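Local coordinates for xylooligosaccharide oxidase (Myceliophthora thermophila, PDB 5L6G), which oxidises the C1 hydroxyl of xylooligosaccharides and related sugars to lactones with a bicovalently bound FAD, passing the electrons to oxygen to give hydrogen peroxide, at residues D441-D453 against R458-L470. Residues are numbered along the deposited sequence; the frame is centred on the assembly and turned at random.
Sequences DSSDWGMYINYAD and RAEAQEVYYRQNL. With FAD (flavin-adenine dinucleotide), chain D; XYP (beta-D-xylopyranose), chain H.
R467 and W445 open the contact between edge strand 445-446 of the eight-stranded antiparallel sheet and helix 458-466, where the C-terminal berberine-bridge-enzyme-like (BBE) region of this FAD-linked oxidase packs. The guanidinium stands nearly upright on the indole, its plane 79° from that of the ring, and directs NH2 over one face in a cation-pi contact, with CZ 4.6 Å from the centroid of the six-membered ring. NE and NH2 of R467 both bond side-on to the carbonyl O of W445, NE at 2.7 Å and in the carbonyl plane, NH2 from above it. A bend at chi2 (-66°) curls the arginine into this position just past the helix, where its own phi turns positive. V464 takes the next place: CG1 meets CH2 of W445 at 3.6 Å, CG2 lies beside CB and SD of M447, and its carbonyl O receives the M447 N-H (2.8 Å). Farther along, I449 crosses the Y465 ring at about a right angle, CB 3.6 Å above its centre, while CD1 reaches OH of Y466. The residues flanking I449 turn to the active site: Y448 OH donates to FAD O2, N450 OD1 accepts from FAD O4', and the substrate-binding Y451 meets O1 of the bound xylose. Q490 is a further partner of the Y465 hydroxyl, whose oxygen accepts a nearly straight bond from D453 N (3.1 Å, 170°).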
ATOM      1  N   ASP A 441      -5.023 -15.030 -18.372  1.00 17.30           N
ATOM      2  CA  ASP A 441      -6.440 -14.707 -18.326  1.00 18.41           C
ATOM      3  C   ASP A 441      -6.642 -13.644 -17.240  1.00 17.44           C
ATOM      4  O   ASP A 441      -5.849 -13.529 -16.308  1.00 15.82           O
ATOM      5  CB  ASP A 441      -7.299 -15.919 -17.972  1.00 20.23           C
ATOM      6  CG  ASP A 441      -8.794 -15.621 -18.090  1.00 22.22           C
ATOM      7  OD1 ASP A 441      -9.242 -15.560 -19.249  1.00 24.71           O
ATOM      8  OD2 ASP A 441      -9.518 -15.420 -17.057  1.00 22.37           O
ATOM      9  N   SER A 442      -7.737 -12.902 -17.349  1.00 17.56           N
ATOM     10  CA  SER A 442      -8.059 -11.877 -16.368  1.00 17.45           C
ATOM     11  C   SER A 442      -8.331 -12.441 -14.975  1.00 16.99           C
ATOM     12  O   SER A 442      -8.258 -11.723 -14.004  1.00 17.02           O
ATOM     13  CB  SER A 442      -9.254 -11.061 -16.855  1.00 18.15           C
ATOM     14  OG  SER A 442     -10.358 -11.927 -17.064  1.00 19.45           O
ATOM     15  N   SER A 443      -8.648 -13.717 -14.875  1.00 17.01           N
ATOM     16  CA  SER A 443      -8.730 -14.384 -13.579  1.00 17.19           C
ATOM     17  C   SER A 443      -7.368 -14.633 -12.932  1.00 16.47           C
ATOM     18  O   SER A 443      -7.302 -15.027 -11.761  1.00 16.99           O
ATOM     19  CB  SER A 443      -9.487 -15.713 -13.717  1.00 17.97           C
ATOM     20  OG  SER A 443      -8.710 -16.650 -14.423  1.00 18.34           O
ATOM     21  N   ASP A 444      -6.281 -14.412 -13.667  1.00 15.73           N
ATOM     22  CA  ASP A 444      -4.944 -14.700 -13.161  1.00 14.96           C
ATOM     23  C   ASP A 444      -4.066 -13.458 -12.999  1.00 13.61           C
ATOM     24  O   ASP A 444      -2.875 -13.549 -12.732  1.00 12.93           O
ATOM     25  CB  ASP A 444      -4.288 -15.747 -14.057  1.00 16.04           C
ATOM     26  CG  ASP A 444      -4.803 -17.137 -13.783  1.00 17.41           C
ATOM     27  OD1 ASP A 444      -4.471 -17.696 -12.719  1.00 18.20           O
ATOM     28  OD2 ASP A 444      -5.535 -17.677 -14.630  1.00 19.12           O
ATOM     29  N   TRP A 445      -4.664 -12.275 -13.088  1.00 12.77           N
ATOM     30  CA  TRP A 445      -3.938 -11.080 -12.703  1.00 11.79           C
ATOM     31  C   TRP A 445      -4.872  -9.995 -12.241  1.00 11.59           C
ATOM     32  O   TRP A 445      -6.049  -9.945 -12.620  1.00 11.72           O
ATOM     33  CB  TRP A 445      -3.029 -10.572 -13.838  1.00 11.36           C
ATOM     34  CG  TRP A 445      -3.758 -10.020 -15.019  1.00 11.38           C
ATOM     35  CD1 TRP A 445      -4.218 -10.713 -16.093  1.00 11.86           C
ATOM     36  CD2 TRP A 445      -4.121  -8.656 -15.236  1.00 11.05           C
ATOM     37  NE1 TRP A 445      -4.853  -9.865 -16.974  1.00 11.88           N
ATOM     38  CE2 TRP A 445      -4.786  -8.591 -16.478  1.00 11.41           C
ATOM     39  CE3 TRP A 445      -3.934  -7.478 -14.504  1.00 10.56           C
ATOM     40  CZ2 TRP A 445      -5.286  -7.396 -17.003  1.00 11.43           C
ATOM     41  CZ3 TRP A 445      -4.408  -6.279 -15.037  1.00 10.64           C
ATOM     42  CH2 TRP A 445      -5.097  -6.257 -16.275  1.00 11.03           C
ATOM     43  N   GLY A 446      -4.323  -9.142 -11.387  1.00 11.46           N
ATOM     44  CA  GLY A 446      -4.999  -7.937 -10.946  1.00 11.28           C
ATOM     45  C   GLY A 446      -3.971  -6.863 -10.693  1.00 10.97           C
ATOM     46  O   GLY A 446      -2.804  -7.014 -11.053  1.00 11.08           O
ATOM     47  N   MET A 447      -4.402  -5.772 -10.075  1.00 10.53           N
ATOM     48  CA  MET A 447      -3.508  -4.684  -9.728  1.00 10.37           C
ATOM     49  C   MET A 447      -3.819  -4.197  -8.323  1.00 10.23           C
ATOM     50  O   MET A 447      -4.842  -4.543  -7.759  1.00 10.27           O
ATOM     51  CB  MET A 447      -3.620  -3.558 -10.755  1.00 10.19           C
ATOM     52  CG  MET A 447      -2.926  -3.911 -12.066  1.00 10.30           C
ATOM     53  SD  MET A 447      -3.202  -2.736 -13.407  1.00 10.60           S
ATOM     54  CE  MET A 447      -2.023  -3.323 -14.620  1.00 10.78           C
ATOM     55  N   TYR A 448      -2.925  -3.390  -7.781  1.00 10.43           N
ATOM     56  CA  TYR A 448      -2.884  -3.112  -6.353  1.00 10.54           C
ATOM     57  C   TYR A 448      -2.875  -1.629  -6.141  1.00 10.43           C
ATOM     58  O   TYR A 448      -1.896  -0.959  -6.447  1.00 10.49           O
ATOM     59  CB  TYR A 448      -1.616  -3.736  -5.786  1.00 10.76           C
ATOM     60  CG  TYR A 448      -1.303  -3.505  -4.327  1.00 11.12           C
ATOM     61  CD1 TYR A 448      -2.236  -3.731  -3.343  1.00 11.90           C
ATOM     62  CD2 TYR A 448      -0.035  -3.130  -3.933  1.00 11.43           C
ATOM     63  CE1 TYR A 448      -1.924  -3.558  -1.999  1.00 12.57           C
ATOM     64  CE2 TYR A 448       0.300  -2.968  -2.600  1.00 11.82           C
ATOM     65  CZ  TYR A 448      -0.636  -3.199  -1.635  1.00 12.34           C
ATOM     66  OH  TYR A 448      -0.290  -3.012  -0.309  1.00 13.55           O
ATOM     67  N   ILE A 449      -3.982  -1.123  -5.621  1.00 10.40           N
ATOM     68  CA  ILE A 449      -4.211   0.319  -5.503  1.00 10.15           C
ATOM     69  C   ILE A 449      -3.273   1.044  -4.521  1.00  9.76           C
ATOM     70  O   ILE A 449      -3.146   2.259  -4.580  1.00  9.40           O
ATOM     71  CB  ILE A 449      -5.711   0.609  -5.209  1.00 10.53           C
ATOM     72  CG1 ILE A 449      -6.059   2.061  -5.543  1.00 10.58           C
ATOM     73  CG2 ILE A 449      -6.077   0.228  -3.785  1.00 10.62           C
ATOM     74  CD1 ILE A 449      -7.522   2.392  -5.329  1.00 10.86           C
ATOM     75  N   ASN A 450      -2.576   0.322  -3.637  1.00  9.59           N
ATOM     76  CA  ASN A 450      -1.539   0.965  -2.866  1.00  9.49           C
ATOM     77  C   ASN A 450      -0.363   1.403  -3.735  1.00  9.62           C
ATOM     78  O   ASN A 450       0.455   2.197  -3.301  1.00  9.72           O
ATOM     79  CB  ASN A 450      -1.112   0.109  -1.680  1.00  9.67           C
ATOM     80  CG  ASN A 450      -1.943   0.398  -0.446  1.00  9.96           C
ATOM     81  OD1 ASN A 450      -2.634   1.409  -0.397  1.00 10.60           O
ATOM     82  ND2 ASN A 450      -1.874  -0.478   0.549  1.00 10.08           N
ATOM     83  N   TYR A 451      -0.299   0.908  -4.971  1.00  9.75           N
ATOM     84  CA  TYR A 451       0.563   1.491  -6.011  1.00 10.28           C
ATOM     85  C   TYR A 451      -0.336   2.042  -7.146  1.00 10.40           C
ATOM     86  O   TYR A 451      -0.337   1.570  -8.299  1.00 10.53           O
ATOM     87  CB  TYR A 451       1.546   0.472  -6.540  1.00 10.72           C
ATOM     88  CG  TYR A 451       2.392  -0.195  -5.477  1.00 11.31           C
ATOM     89  CD1 TYR A 451       2.994   0.537  -4.474  1.00 11.97           C
ATOM     90  CD2 TYR A 451       2.558  -1.567  -5.457  1.00 12.00           C
ATOM     91  CE1 TYR A 451       3.767  -0.081  -3.495  1.00 12.58           C
ATOM     92  CE2 TYR A 451       3.309  -2.184  -4.467  1.00 12.52           C
ATOM     93  CZ  TYR A 451       3.905  -1.439  -3.494  1.00 12.55           C
ATOM     94  OH  TYR A 451       4.662  -2.047  -2.504  1.00 13.90           O
ATOM     95  N   ALA A 452      -1.080   3.067  -6.788  1.00 10.37           N
ATOM     96  CA  ALA A 452      -2.149   3.577  -7.624  1.00 10.66           C
ATOM     97  C   ALA A 452      -1.621   4.064  -8.960  1.00 10.62           C
ATOM     98  O   ALA A 452      -0.676   4.828  -9.010  1.00 10.68           O
ATOM     99  CB  ALA A 452      -2.880   4.694  -6.915  1.00 10.85           C
ATOM    100  N   ASP A 453      -2.247   3.591 -10.025  1.00 10.68           N
ATOM    101  CA  ASP A 453      -1.791   3.850 -11.382  1.00 10.78           C
ATOM    102  C   ASP A 453      -2.868   4.670 -12.092  1.00 11.25           C
ATOM    103  O   ASP A 453      -3.853   4.124 -12.562  1.00 11.30           O
ATOM    104  CB  ASP A 453      -1.566   2.499 -12.062  1.00 10.77           C
ATOM    105  CG  ASP A 453      -1.244   2.618 -13.538  1.00 10.98           C
ATOM    106  OD1 ASP A 453      -1.217   3.750 -14.072  1.00 10.78           O
ATOM    107  OD2 ASP A 453      -1.052   1.555 -14.151  1.00 11.31           O
ATOM    108  N   ARG A 458     -11.361   4.717 -15.106  1.00 17.00           N
ATOM    109  CA  ARG A 458     -12.117   4.372 -13.921  1.00 16.99           C
ATOM    110  C   ARG A 458     -12.669   2.952 -13.970  1.00 17.08           C
ATOM    111  O   ARG A 458     -12.542   2.207 -12.994  1.00 16.97           O
ATOM    112  CB  ARG A 458     -13.249   5.362 -13.705  1.00 17.57           C
ATOM    113  CG  ARG A 458     -13.919   5.179 -12.365  1.00 17.45           C
ATOM    114  CD  ARG A 458     -14.875   6.306 -12.065  1.00 18.13           C
ATOM    115  NE  ARG A 458     -15.462   6.087 -10.757  1.00 17.86           N
ATOM    116  CZ  ARG A 458     -16.565   6.666 -10.324  1.00 18.65           C
ATOM    117  NH1 ARG A 458     -17.231   7.523 -11.099  1.00 18.52           N
ATOM    118  NH2 ARG A 458     -17.003   6.376  -9.104  1.00 19.01           N
ATOM    119  N   ALA A 459     -13.262   2.570 -15.098  1.00 17.11           N
ATOM    120  CA  ALA A 459     -13.814   1.223 -15.239  1.00 17.28           C
ATOM    121  C   ALA A 459     -12.746   0.142 -15.089  1.00 16.81           C
ATOM    122  O   ALA A 459     -12.951  -0.840 -14.357  1.00 16.09           O
ATOM    123  CB  ALA A 459     -14.528   1.055 -16.573  1.00 18.14           C
ATOM    124  N   GLU A 460     -11.617   0.310 -15.777  1.00 16.55           N
ATOM    125  CA  GLU A 460     -10.583  -0.691 -15.702  1.00 16.97           C
ATOM    126  C   GLU A 460     -10.047  -0.755 -14.286  1.00 15.23           C
ATOM    127  O   GLU A 460      -9.849  -1.845 -13.770  1.00 15.16           O
ATOM    128  CB  GLU A 460      -9.439  -0.483 -16.702  1.00 18.69           C
ATOM    129  CG  GLU A 460      -8.496  -1.697 -16.705  1.00 20.36           C
ATOM    130  CD  GLU A 460      -7.284  -1.571 -17.610  1.00 22.62           C
ATOM    131  OE1 GLU A 460      -7.065  -0.502 -18.217  1.00 23.70           O
ATOM    132  OE2 GLU A 460      -6.528  -2.563 -17.682  1.00 24.32           O
ATOM    133  N   ALA A 461      -9.837   0.401 -13.659  1.00 14.06           N
ATOM    134  CA  ALA A 461      -9.198   0.449 -12.346  1.00 13.31           C
ATOM    135  C   ALA A 461      -9.986  -0.358 -11.305  1.00 13.26           C
ATOM    136  O   ALA A 461      -9.423  -1.210 -10.589  1.00 12.59           O
ATOM    137  CB  ALA A 461      -9.021   1.893 -11.895  1.00 13.10           C
ATOM    138  N   GLN A 462     -11.291  -0.112 -11.251  1.00 13.71           N
ATOM    139  CA  GLN A 462     -12.165  -0.843 -10.324  1.00 14.22           C
ATOM    140  C   GLN A 462     -12.063  -2.343 -10.550  1.00 14.44           C
ATOM    141  O   GLN A 462     -12.009  -3.122  -9.586  1.00 13.78           O
ATOM    142  CB  GLN A 462     -13.606  -0.442 -10.536  1.00 15.37           C
ATOM    143  CG  GLN A 462     -13.931   0.925 -10.030  1.00 15.81           C
ATOM    144  CD  GLN A 462     -15.266   1.347 -10.536  1.00 16.68           C
ATOM    145  OE1 GLN A 462     -16.277   0.976  -9.987  1.00 17.00           O
ATOM    146  NE2 GLN A 462     -15.270   2.064 -11.642  1.00 17.46           N
ATOM    147  N   GLU A 463     -12.050  -2.732 -11.826  1.00 14.77           N
ATOM    148  CA  GLU A 463     -12.031  -4.142 -12.192  1.00 15.71           C
ATOM    149  C   GLU A 463     -10.734  -4.809 -11.772  1.00 14.33           C
ATOM    150  O   GLU A 463     -10.761  -5.863 -11.135  1.00 14.07           O
ATOM    151  CB  GLU A 463     -12.307  -4.339 -13.677  1.00 18.02           C
ATOM    152  CG  GLU A 463     -13.761  -4.011 -13.995  1.00 20.93           C
ATOM    153  CD  GLU A 463     -14.209  -4.326 -15.410  1.00 24.93           C
ATOM    154  OE1 GLU A 463     -13.372  -4.702 -16.257  1.00 27.44           O
ATOM    155  OE2 GLU A 463     -15.435  -4.183 -15.666  1.00 28.53           O
ATOM    156  N   VAL A 464      -9.617  -4.173 -12.096  1.00 13.17           N
ATOM    157  CA  VAL A 464      -8.315  -4.764 -11.822  1.00 12.58           C
ATOM    158  C   VAL A 464      -7.907  -4.676 -10.358  1.00 12.03           C
ATOM    159  O   VAL A 464      -7.182  -5.556  -9.864  1.00 11.69           O
ATOM    160  CB  VAL A 464      -7.199  -4.206 -12.734  1.00 12.38           C
ATOM    161  CG1 VAL A 464      -7.508  -4.488 -14.198  1.00 12.78           C
ATOM    162  CG2 VAL A 464      -6.933  -2.723 -12.477  1.00 12.16           C
ATOM    163  N   TYR A 465      -8.338  -3.621  -9.667  1.00 11.68           N
ATOM    164  CA  TYR A 465      -8.012  -3.462  -8.255  1.00 11.12           C
ATOM    165  C   TYR A 465      -8.789  -4.393  -7.347  1.00 11.17           C
ATOM    166  O   TYR A 465      -8.248  -4.849  -6.350  1.00 11.35           O
ATOM    167  CB  TYR A 465      -8.286  -2.032  -7.779  1.00 10.99           C
ATOM    168  CG  TYR A 465      -7.365  -0.942  -8.281  1.00 10.62           C
ATOM    169  CD1 TYR A 465      -6.024  -1.175  -8.597  1.00 10.58           C
ATOM    170  CD2 TYR A 465      -7.842   0.363  -8.395  1.00 10.77           C
ATOM    171  CE1 TYR A 465      -5.198  -0.136  -9.048  1.00 10.41           C
ATOM    172  CE2 TYR A 465      -7.024   1.395  -8.824  1.00 10.65           C
ATOM    173  CZ  TYR A 465      -5.710   1.146  -9.153  1.00 10.57           C
ATOM    174  OH  TYR A 465      -4.932   2.195  -9.589  1.00 10.26           O
ATOM    175  N   TYR A 466     -10.054  -4.668  -7.689  1.00 11.54           N
ATOM    176  CA  TYR A 466     -10.967  -5.387  -6.811  1.00 11.43           C
ATOM    177  C   TYR A 466     -11.540  -6.698  -7.360  1.00 12.06           C
ATOM    178  O   TYR A 466     -12.100  -7.504  -6.583  1.00 12.14           O
ATOM    179  CB  TYR A 466     -12.084  -4.456  -6.391  1.00 11.63           C
ATOM    180  CG  TYR A 466     -11.578  -3.171  -5.802  1.00 10.88           C
ATOM    181  CD1 TYR A 466     -10.837  -3.168  -4.637  1.00 10.45           C
ATOM    182  CD2 TYR A 466     -11.810  -1.957  -6.442  1.00 10.81           C
ATOM    183  CE1 TYR A 466     -10.376  -1.987  -4.087  1.00 10.35           C
ATOM    184  CE2 TYR A 466     -11.354  -0.771  -5.902  1.00 10.50           C
ATOM    185  CZ  TYR A 466     -10.626  -0.786  -4.735  1.00 10.31           C
ATOM    186  OH  TYR A 466     -10.174   0.399  -4.207  1.00 10.41           O
ATOM    187  N   ARG A 467     -11.389  -6.911  -8.673  1.00 11.82           N
ATOM    188  CA  ARG A 467     -11.743  -8.158  -9.341  1.00 12.27           C
ATOM    189  C   ARG A 467     -13.078  -8.727  -8.851  1.00 12.88           C
ATOM    190  O   ARG A 467     -14.108  -8.082  -9.004  1.00 13.11           O
ATOM    191  CB  ARG A 467     -10.576  -9.163  -9.228  1.00 11.87           C
ATOM    192  CG  ARG A 467      -9.357  -8.816 -10.082  1.00 11.47           C
ATOM    193  CD  ARG A 467      -9.713  -8.912 -11.567  1.00 11.69           C
ATOM    194  NE  ARG A 467      -8.555  -8.860 -12.469  1.00 11.40           N
ATOM    195  CZ  ARG A 467      -8.584  -8.391 -13.721  1.00 11.67           C
ATOM    196  NH1 ARG A 467      -9.708  -7.887 -14.237  1.00 12.25           N
ATOM    197  NH2 ARG A 467      -7.479  -8.408 -14.466  1.00 11.37           N
ATOM    198  N   GLN A 468     -13.064  -9.917  -8.252  1.00 13.37           N
ATOM    199  CA  GLN A 468     -14.291 -10.616  -7.940  1.00 14.32           C
ATOM    200  C   GLN A 468     -15.105  -9.931  -6.833  1.00 14.26           C
ATOM    201  O   GLN A 468     -16.263 -10.251  -6.636  1.00 14.64           O
ATOM    202  CB  GLN A 468     -13.981 -12.062  -7.515  1.00 14.96           C
ATOM    203  CG  GLN A 468     -13.406 -12.189  -6.105  1.00 15.02           C
ATOM    204  CD  GLN A 468     -11.909 -11.939  -6.022  1.00 14.79           C
ATOM    205  OE1 GLN A 468     -11.271 -11.561  -7.003  1.00 14.56           O
ATOM    206  NE2 GLN A 468     -11.337 -12.186  -4.849  1.00 15.04           N
ATOM    207  N   ASN A 469     -14.493  -9.001  -6.113  1.00 13.68           N
ATOM    208  CA  ASN A 469     -15.184  -8.286  -5.044  1.00 13.65           C
ATOM    209  C   ASN A 469     -15.803  -6.958  -5.471  1.00 13.94           C
ATOM    210  O   ASN A 469     -16.499  -6.303  -4.675  1.00 13.98           O
ATOM    211  CB  ASN A 469     -14.216  -8.093  -3.898  1.00 13.17           C
ATOM    212  CG  ASN A 469     -13.891  -9.391  -3.229  1.00 13.44           C
ATOM    213  OD1 ASN A 469     -14.649 -10.348  -3.360  1.00 14.23           O
ATOM    214  ND2 ASN A 469     -12.779  -9.454  -2.530  1.00 13.04           N
ATOM    215  N   LEU A 470     -15.612  -6.585  -6.733  1.00 14.14           N
ATOM    216  CA  LEU A 470     -16.132  -5.319  -7.217  1.00 14.72           C
ATOM    217  C   LEU A 470     -17.640  -5.219  -7.046  1.00 15.88           C
ATOM    218  O   LEU A 470     -18.145  -4.201  -6.586  1.00 16.00           O
ATOM    219  CB  LEU A 470     -15.772  -5.079  -8.676  1.00 14.83           C
ATOM    220  CG  LEU A 470     -16.250  -3.746  -9.259  1.00 14.95           C
ATOM    221  CD1 LEU A 470     -15.747  -2.577  -8.421  1.00 14.57           C
ATOM    222  CD2 LEU A 470     -15.807  -3.627 -10.715  1.00 15.21           C
TER
HETATM  223  PA  FAD D 501      -2.891   9.035   1.136  1.00  9.98           P
HETATM  224  O1A FAD D 501      -3.064   9.982   2.301  1.00  9.87           O
HETATM  225  O2A FAD D 501      -2.449   9.640  -0.159  1.00  8.78           O
HETATM  226  O5B FAD D 501      -4.164   8.125   0.983  1.00 10.20           O
HETATM  227  C5B FAD D 501      -4.294   7.100  -0.005  1.00  9.94           C
HETATM  228  C4B FAD D 501      -5.757   6.791  -0.233  1.00  9.91           C
HETATM  229  O4B FAD D 501      -6.342   6.346   0.994  1.00  9.88           O
HETATM  230  C3B FAD D 501      -6.555   8.008  -0.671  1.00  9.73           C
HETATM  231  O3B FAD D 501      -7.622   7.594  -1.497  1.00 10.14           O
HETATM  232  C2B FAD D 501      -7.113   8.540   0.624  1.00 10.08           C
HETATM  233  O2B FAD D 501      -8.258   9.366   0.456  1.00  9.78           O
HETATM  234  C1B FAD D 501      -7.380   7.256   1.377  1.00  9.71           C
HETATM  235  N9A FAD D 501      -7.345   7.491   2.822  1.00  9.44           N
HETATM  236  C8A FAD D 501      -6.365   8.015   3.553  1.00  9.69           C
HETATM  237  N7A FAD D 501      -6.724   8.086   4.858  1.00  9.57           N
HETATM  238  C5A FAD D 501      -7.954   7.577   4.920  1.00  9.58           C
HETATM  239  C6A FAD D 501      -8.929   7.382   5.990  1.00  9.84           C
HETATM  240  N6A FAD D 501      -8.554   7.741   7.233  1.00 10.53           N
HETATM  241  N1A FAD D 501     -10.129   6.864   5.655  1.00  9.97           N
HETATM  242  C2A FAD D 501     -10.459   6.505   4.412  1.00  9.65           C
HETATM  243  N3A FAD D 501      -9.594   6.659   3.365  1.00 10.02           N
HETATM  244  C4A FAD D 501      -8.360   7.186   3.590  1.00  9.59           C
HETATM  245  N1  FAD D 501       2.733  -0.004   0.031  1.00 12.22           N
HETATM  246  C2  FAD D 501       2.892  -1.308   0.423  1.00 12.68           C
HETATM  247  O2  FAD D 501       1.913  -2.099   0.331  1.00 12.95           O
HETATM  248  N3  FAD D 501       4.070  -1.740   0.938  1.00 12.61           N
HETATM  249  C4  FAD D 501       5.139  -0.924   1.102  1.00 13.12           C
HETATM  250  O4  FAD D 501       6.243  -1.312   1.578  1.00 13.36           O
HETATM  251  C4X FAD D 501       5.046   0.494   0.694  1.00 13.12           C
HETATM  252  N5  FAD D 501       6.072   1.386   0.818  1.00 13.90           N
HETATM  253  C5X FAD D 501       5.960   2.719   0.460  1.00 14.20           C
HETATM  254  C6  FAD D 501       7.010   3.634   0.618  1.00 14.73           C
HETATM  255  C7  FAD D 501       6.843   4.970   0.219  1.00 14.05           C
HETATM  256  C7M FAD D 501       8.006   5.916   0.387  1.00 14.98           C
HETATM  257  C8  FAD D 501       5.531   5.457  -0.331  1.00 12.58           C
HETATM  258  C8M FAD D 501       5.299   6.918  -0.701  1.00 12.15           C
HETATM  259  C9  FAD D 501       4.500   4.533  -0.465  1.00 12.50           C
HETATM  260  C9A FAD D 501       4.663   3.182  -0.110  1.00 12.43           C
HETATM  261  N10 FAD D 501       3.623   2.226  -0.262  1.00 12.32           N
HETATM  262  C10 FAD D 501       3.752   0.889   0.122  1.00 12.53           C
HETATM  263  C1' FAD D 501       2.323   2.584  -0.817  1.00 11.38           C
HETATM  264  C2' FAD D 501       1.336   2.968   0.238  1.00 10.51           C
HETATM  265  O2' FAD D 501       0.862   1.758   0.836  1.00 10.41           O
HETATM  266  C3' FAD D 501       0.183   3.640  -0.487  1.00 10.29           C
HETATM  267  O3' FAD D 501       0.636   4.773  -1.237  1.00  9.90           O
HETATM  268  C4' FAD D 501      -0.849   4.083   0.554  1.00 10.07           C
HETATM  269  O4' FAD D 501      -2.153   4.043  -0.043  1.00 10.84           O
HETATM  270  C5' FAD D 501      -0.496   5.458   1.061  1.00 10.24           C
HETATM  271  O5' FAD D 501      -1.214   5.721   2.269  1.00 10.12           O
HETATM  272  P   FAD D 501      -1.253   7.215   2.774  1.00  9.81           P
HETATM  273  O1P FAD D 501      -2.199   7.366   3.924  1.00  9.44           O
HETATM  274  O2P FAD D 501       0.140   7.723   2.968  1.00  9.63           O
HETATM  275  O3P FAD D 501      -1.724   7.976   1.446  1.00  9.76           O
HETATM  276  O1  XYP H 509       7.067  -1.652  -2.019  1.00 35.63           O
HETATM  277  C1  XYP H 509       7.713  -0.460  -1.579  1.00 32.88           C
HETATM  278  C2  XYP H 509       9.162  -0.781  -1.215  1.00 32.75           C
HETATM  279  C3  XYP H 509       9.953   0.490  -0.931  1.00 33.05           C
HETATM  280  C4  XYP H 509       9.803   1.473  -2.088  1.00 32.92           C
HETATM  281  C5  XYP H 509       8.322   1.720  -2.406  1.00 32.40           C
HETATM  282  O2  XYP H 509       9.148  -1.612  -0.054  1.00 27.57           O
HETATM  283  O3  XYP H 509      11.327   0.178  -0.644  1.00 34.47           O
HETATM  284  O4  XYP H 509      10.378   2.737  -1.732  1.00 31.47           O
HETATM  285  O5  XYP H 509       7.621   0.499  -2.620  1.00 34.32           O
HETATM  286  O   HOH W   1      -6.095  -3.141  -5.070  1.00  9.23           O